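Local coordinates for protein type-iv like pilin ttha1219 (PDB 5G23) that serves as a type IV-like pilin linked to natural competence, and probably takes part in the pilus machinery for DNA uptake, at the interface of chains A and B. Coordinates in Å, arbitrary orientation; residue numbers count along the deposited sequence, not the author numbering. Chains: chain A/B, Type-iv like pilin ttha1219.

Contact 1: the interface of chains A and B. Residues chain A 44, 47-48, 51-52; chain B 48, 51-52, 134-135.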
loop_
_atom_site.group_PDB
_atom_site.type_symbol
_atom_site.label_atom_id
_atom_site.label_comp_id
_atom_site.label_asym_id
_atom_site.label_seq_id
_atom_site.Cartn_x
_atom_site.Cartn_y
_atom_site.Cartn_z
ATOM N N ARG A 44 -13.561 -6.068 -8.043
ATOM C CA ARG A 44 -12.627 -5.049 -8.371
ATOM C C ARG A 44 -12.608 -3.900 -7.348
ATOM O O ARG A 44 -11.539 -3.427 -6.939
ATOM C CB ARG A 44 -12.994 -4.507 -9.749
ATOM C CG ARG A 44 -12.111 -3.417 -10.234
ATOM C CD ARG A 44 -12.527 -2.925 -11.617
ATOM N NE ARG A 44 -11.757 -1.772 -12.023
ATOM C CZ ARG A 44 -11.960 -1.081 -13.120
ATOM N NH1 ARG A 44 -12.943 -1.412 -13.887
ATOM N NH2 ARG A 44 -11.198 -0.047 -13.440
ATOM N N ASP A 47 -11.078 -4.973 -4.092
ATOM C CA ASP A 47 -9.607 -5.047 -4.234
ATOM C C ASP A 47 -8.995 -3.638 -4.111
ATOM O O ASP A 47 -7.962 -3.488 -3.483
ATOM C CB ASP A 47 -9.172 -5.726 -5.530
ATOM C CG ASP A 47 -9.389 -7.230 -5.521
ATOM O OD1 ASP A 47 -9.693 -7.848 -4.437
ATOM O OD2 ASP A 47 -9.283 -7.819 -6.608
ATOM N N GLU A 48 -9.673 -2.635 -4.678
ATOM C CA GLU A 48 -9.208 -1.269 -4.643
ATOM C C GLU A 48 -9.288 -0.755 -3.151
ATOM O O GLU A 48 -8.323 -0.133 -2.687
ATOM C CB GLU A 48 -9.989 -0.302 -5.546
ATOM C CG GLU A 48 -9.778 -0.415 -7.045
ATOM C CD GLU A 48 -10.887 0.269 -7.913
ATOM O OE1 GLU A 48 -12.075 -0.048 -7.716
ATOM O OE2 GLU A 48 -10.613 1.038 -8.875
ATOM N N LEU A 51 -6.281 -2.430 -1.292
ATOM C CA LEU A 51 -5.019 -1.776 -1.610
ATOM C C LEU A 51 -4.916 -0.470 -0.809
ATOM O O LEU A 51 -3.874 -0.149 -0.241
ATOM C CB LEU A 51 -4.914 -1.432 -3.116
ATOM C CG LEU A 51 -4.624 -2.643 -4.021
ATOM C CD1 LEU A 51 -4.851 -2.231 -5.459
ATOM C CD2 LEU A 51 -3.168 -3.024 -3.834
ATOM N N THR A 52 -6.011 0.249 -0.742
ATOM C CA THR A 52 -6.061 1.568 -0.033
ATOM C C THR A 52 -5.836 1.337 1.416
ATOM O O THR A 52 -5.056 2.028 2.062
ATOM C CB THR A 52 -7.458 2.219 -0.272
ATOM O OG1 THR A 52 -7.636 2.410 -1.683
ATOM C CG2 THR A 52 -7.560 3.528 0.424
ATOM N N GLU B 48 -5.472 2.562 -9.606
ATOM C CA GLU B 48 -5.276 1.277 -8.925
ATOM C C GLU B 48 -3.851 0.747 -9.086
ATOM O O GLU B 48 -3.326 0.070 -8.211
ATOM C CB GLU B 48 -6.170 0.200 -9.467
ATOM C CG GLU B 48 -6.318 -0.953 -8.521
ATOM C CD GLU B 48 -7.368 -1.969 -8.995
ATOM O OE1 GLU B 48 -7.976 -1.828 -10.121
ATOM O OE2 GLU B 48 -7.626 -2.893 -8.182
ATOM N N LEU B 51 -1.702 2.641 -6.577
ATOM C CA LEU B 51 -1.830 2.069 -5.258
ATOM C C LEU B 51 -0.937 0.822 -5.166
ATOM O O LEU B 51 -0.266 0.606 -4.150
ATOM C CB LEU B 51 -3.287 1.734 -4.958
ATOM C CG LEU B 51 -4.207 2.910 -4.641
ATOM C CD1 LEU B 51 -5.643 2.429 -4.615
ATOM C CD2 LEU B 51 -3.869 3.498 -3.301
ATOM N N THR B 52 -0.996 -0.019 -6.197
ATOM C CA THR B 52 -0.288 -1.290 -6.208
ATOM C C THR B 52 1.191 -1.026 -6.157
ATOM O O THR B 52 1.945 -1.635 -5.380
ATOM C CB THR B 52 -0.662 -2.117 -7.497
ATOM O OG1 THR B 52 -2.048 -2.387 -7.485
ATOM C CG2 THR B 52 0.045 -3.426 -7.543
ATOM N N VAL B 134 -3.645 -9.199 -4.531
ATOM C CA VAL B 134 -3.301 -7.792 -4.547
ATOM C C VAL B 134 -4.190 -7.081 -5.563
ATOM O O VAL B 134 -4.913 -6.161 -5.227
ATOM C CB VAL B 134 -1.792 -7.597 -4.927
ATOM C CG1 VAL B 134 -1.403 -6.106 -4.987
ATOM C CG2 VAL B 134 -0.927 -8.269 -3.865
ATOM N N LEU B 135 -4.145 -7.547 -6.805
ATOM C CA LEU B 135 -4.786 -6.894 -7.913
ATOM C C LEU B 135 -5.145 -8.015 -8.917
ATOM O O LEU B 135 -4.299 -8.810 -9.280
ATOM C CB LEU B 135 -3.754 -5.902 -8.593
ATOM C CG LEU B 135 -4.272 -5.118 -9.816
ATOM C CD1 LEU B 135 -5.357 -4.169 -9.448
ATOM C CD2 LEU B 135 -3.174 -4.320 -10.461
#

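Contact 2: the interface of chains A and B. Residues chain A 57-58, 61, 228-229; chain B 59, 95.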
loop_
_atom_site.group_PDB
_atom_site.type_symbol
_atom_site.label_atom_id
_atom_site.label_comp_id
_atom_site.label_asym_id
_atom_site.label_seq_id
_atom_site.Cartn_x
_atom_site.Cartn_y
_atom_site.Cartn_z
ATOM N N ALA A 57 -2.590 1.784 6.288
ATOM C CA ALA A 57 -2.130 1.070 7.474
ATOM C C ALA A 57 -0.645 1.140 7.641
ATOM O O ALA A 57 -0.154 1.362 8.730
ATOM C CB ALA A 57 -2.571 -0.403 7.419
ATOM N N ARG A 58 0.087 0.925 6.536
ATOM C CA ARG A 58 1.522 0.892 6.615
ATOM C C ARG A 58 2.019 2.285 7.025
ATOM O O ARG A 58 2.955 2.432 7.766
ATOM C CB ARG A 58 2.143 0.281 5.340
ATOM C CG ARG A 58 1.851 -1.215 5.420
ATOM C CD ARG A 58 2.370 -2.102 4.351
ATOM N NE ARG A 58 1.904 -3.485 4.585
ATOM C CZ ARG A 58 2.015 -4.463 3.678
ATOM N NH1 ARG A 58 2.632 -4.275 2.489
ATOM N NH2 ARG A 58 1.519 -5.672 3.974
ATOM N N TYR A 61 0.851 3.057 10.950
ATOM C CA TYR A 61 1.576 2.259 11.910
ATOM C C TYR A 61 2.851 2.946 12.383
ATOM O O TYR A 61 3.229 2.782 13.515
ATOM C CB TYR A 61 2.000 0.895 11.262
ATOM C CG TYR A 61 2.671 -0.025 12.193
ATOM C CD1 TYR A 61 1.926 -0.888 13.011
ATOM C CD2 TYR A 61 4.050 -0.067 12.277
ATOM C CE1 TYR A 61 2.542 -1.784 13.884
ATOM C CE2 TYR A 61 4.689 -0.966 13.146
ATOM C CZ TYR A 61 3.918 -1.792 13.950
ATOM O OH TYR A 61 4.565 -2.702 14.805
ATOM N N ILE A 228 -8.193 -2.641 11.082
ATOM C CA ILE A 228 -7.595 -2.219 12.331
ATOM C C ILE A 228 -6.095 -2.120 12.135
ATOM O O ILE A 228 -5.467 -3.041 11.638
ATOM C CB ILE A 228 -7.898 -3.269 13.443
ATOM C CG1 ILE A 228 -9.383 -3.597 13.520
ATOM C CG2 ILE A 228 -7.287 -2.792 14.742
ATOM C CD1 ILE A 228 -10.288 -2.434 13.770
ATOM N N VAL A 229 -5.518 -1.032 12.602
ATOM C CA VAL A 229 -4.118 -0.805 12.547
ATOM C C VAL A 229 -3.597 -0.695 13.968
ATOM O O VAL A 229 -4.023 0.208 14.711
ATOM C CB VAL A 229 -3.821 0.514 11.844
ATOM C CG1 VAL A 229 -2.314 0.647 11.721
ATOM C CG2 VAL A 229 -4.446 0.525 10.478
ATOM N N GLU B 59 7.328 -2.230 0.478
ATOM C CA GLU B 59 7.738 -3.491 0.971
ATOM C C GLU B 59 9.155 -3.867 0.458
ATOM O O GLU B 59 9.963 -4.416 1.196
ATOM C CB GLU B 59 6.667 -4.490 0.542
ATOM C CG GLU B 59 6.834 -5.922 0.954
ATOM C CD GLU B 59 6.293 -6.181 2.320
ATOM O OE1 GLU B 59 5.680 -5.258 2.901
ATOM O OE2 GLU B 59 6.618 -7.259 2.830
ATOM N N GLU B 95 4.562 -2.509 9.892
ATOM C CA GLU B 95 3.414 -3.130 10.474
ATOM C C GLU B 95 3.557 -4.643 10.589
ATOM O O GLU B 95 3.232 -5.212 11.611
ATOM C CB GLU B 95 2.175 -2.832 9.610
ATOM C CG GLU B 95 0.872 -3.033 10.335
ATOM C CD GLU B 95 -0.355 -2.961 9.453
ATOM O OE1 GLU B 95 -0.182 -2.749 8.200
ATOM O OE2 GLU B 95 -1.472 -3.047 10.029
HETATM O O HOH W 1 -3.979 -3.233 9.119
HETATM O O HOH W 2 4.579 0.244 8.348
#

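Contact 1: the interface of chains A and B
A:Leu51 and B:Glu48 meet at about a right angle where the helices 44-61 of the two chains pack, the leucine methyl CD1 lying 3.6 Å from the glutamate methylene CG. This helix-against-helix patch of the two-fold interface would help hold two pilin copies together, though the pairing may not be the biological one. The same methyl reaches the hydroxyl OG1 of B:Thr52 at 3.5 Å, while the other branch, CD2, points to the methyl CG1 of B:Val134 at 3.7 Å. A branched leucine suits this place because its two methyls serve different walls, helix on one side and strand 132-134 on the other. A:Leu51 CB and B:Leu51 CB come together 4.0 Å apart. B:Glu48, with CG anti to its backbone N (chi1 -161°), extends across A:Glu48 at about a right angle and sets its carboxylate carbon CD against the methylene CG there, 3.5 Å away. The carboxylates, planes 42° apart, do not bond; their like charges may repel, an effect that nearby A:Arg44 may ease. An alanine in place of B:Glu48 would probably open a gap beside A:Leu51 CD1 and leave the methylene of A:Glu48 without its cover. Each threonine turns its hydroxyl back onto its own helix, satisfying a polar atom amid apolar neighbours: B:Thr52 OG1 donates to the carbonyl O of B:Glu48 at 2.9 Å, tilted 26° from the carbonyl plane.

Contact 2: the interface of chains A and B
The ring of A:Tyr61 carries the backbone of B:Glu95 on one face, with the alpha carbon CA 3.4 Å from the ring centroid in a CH-pi contact. Along the same residue, the methylene CG comes to the ring carbon CD1 at 3.6 Å, beside the CB end of the tyrosine, and the backbone N lies near the opposite ring carbon, CD2. An aromatic side chain suits the place: its broad face can receive a main-chain C-H and the first methylenes of an acid together. A:Tyr61 has CG anti to its backbone N (chi1 -176°), which brings the ring out from the end of helix 44-61 to meet the start of the 3-10 helix 95-99 of chain B.

From there B:Glu95 runs extended to its carboxylate, whose plane is turned 38° from the ring. Its oxygen OE1 rests 3.4 Å from the methyl CB of A:Ala57, a residue small enough to let the acid come close to the helix. The other oxygen, OE2, is joined to the backbone O of A:Ile228 through water 1, which lies 2.7 Å from OE2. At the other end of B:Glu95, the backbone N is linked by water 2 to the backbone O of A:Arg58, 2.8 Å from that water.

The extended side chain of A:Arg58 crosses B:Glu95 at about a right angle and reaches B:Glu59, where its guanidinium NH1 makes a salt bridge with the carboxylate OE1 at 3.2 Å, the two planes 38° apart. B:Glu59 bends at its second torsion to present that oxygen. The arginine NE is also near the B:Glu95 carboxylate without bonding it, so its positive charge probably steadies both acids. The site thus fastens the C-terminal turns of helix 44-61 and strand 221-230 of one pilin to its partner in this two-fold dimer, which may or may not exist outside the crystal.

Contact 1 and contact 2 lie about 15 Å apart, measured between the centres of their C-alpha atoms. Both use helix 44-61 of each chain: contact 1 draws on its first half and contact 2 on its later turns. Away from the helices, contact 1 adds strand 132-134 of chain B, whereas contact 2 adds the 3-10 helix 95-99 of chain B and strand 221-230 of chain A. Because the interface is two-fold symmetric, each has a twin with the chains exchanged. Apolar packing in contact 1 and a salt bridge, a CH-pi contact and water bridges in contact 2 thus join along one seam, although this pairing need not be that of an assembled pilus.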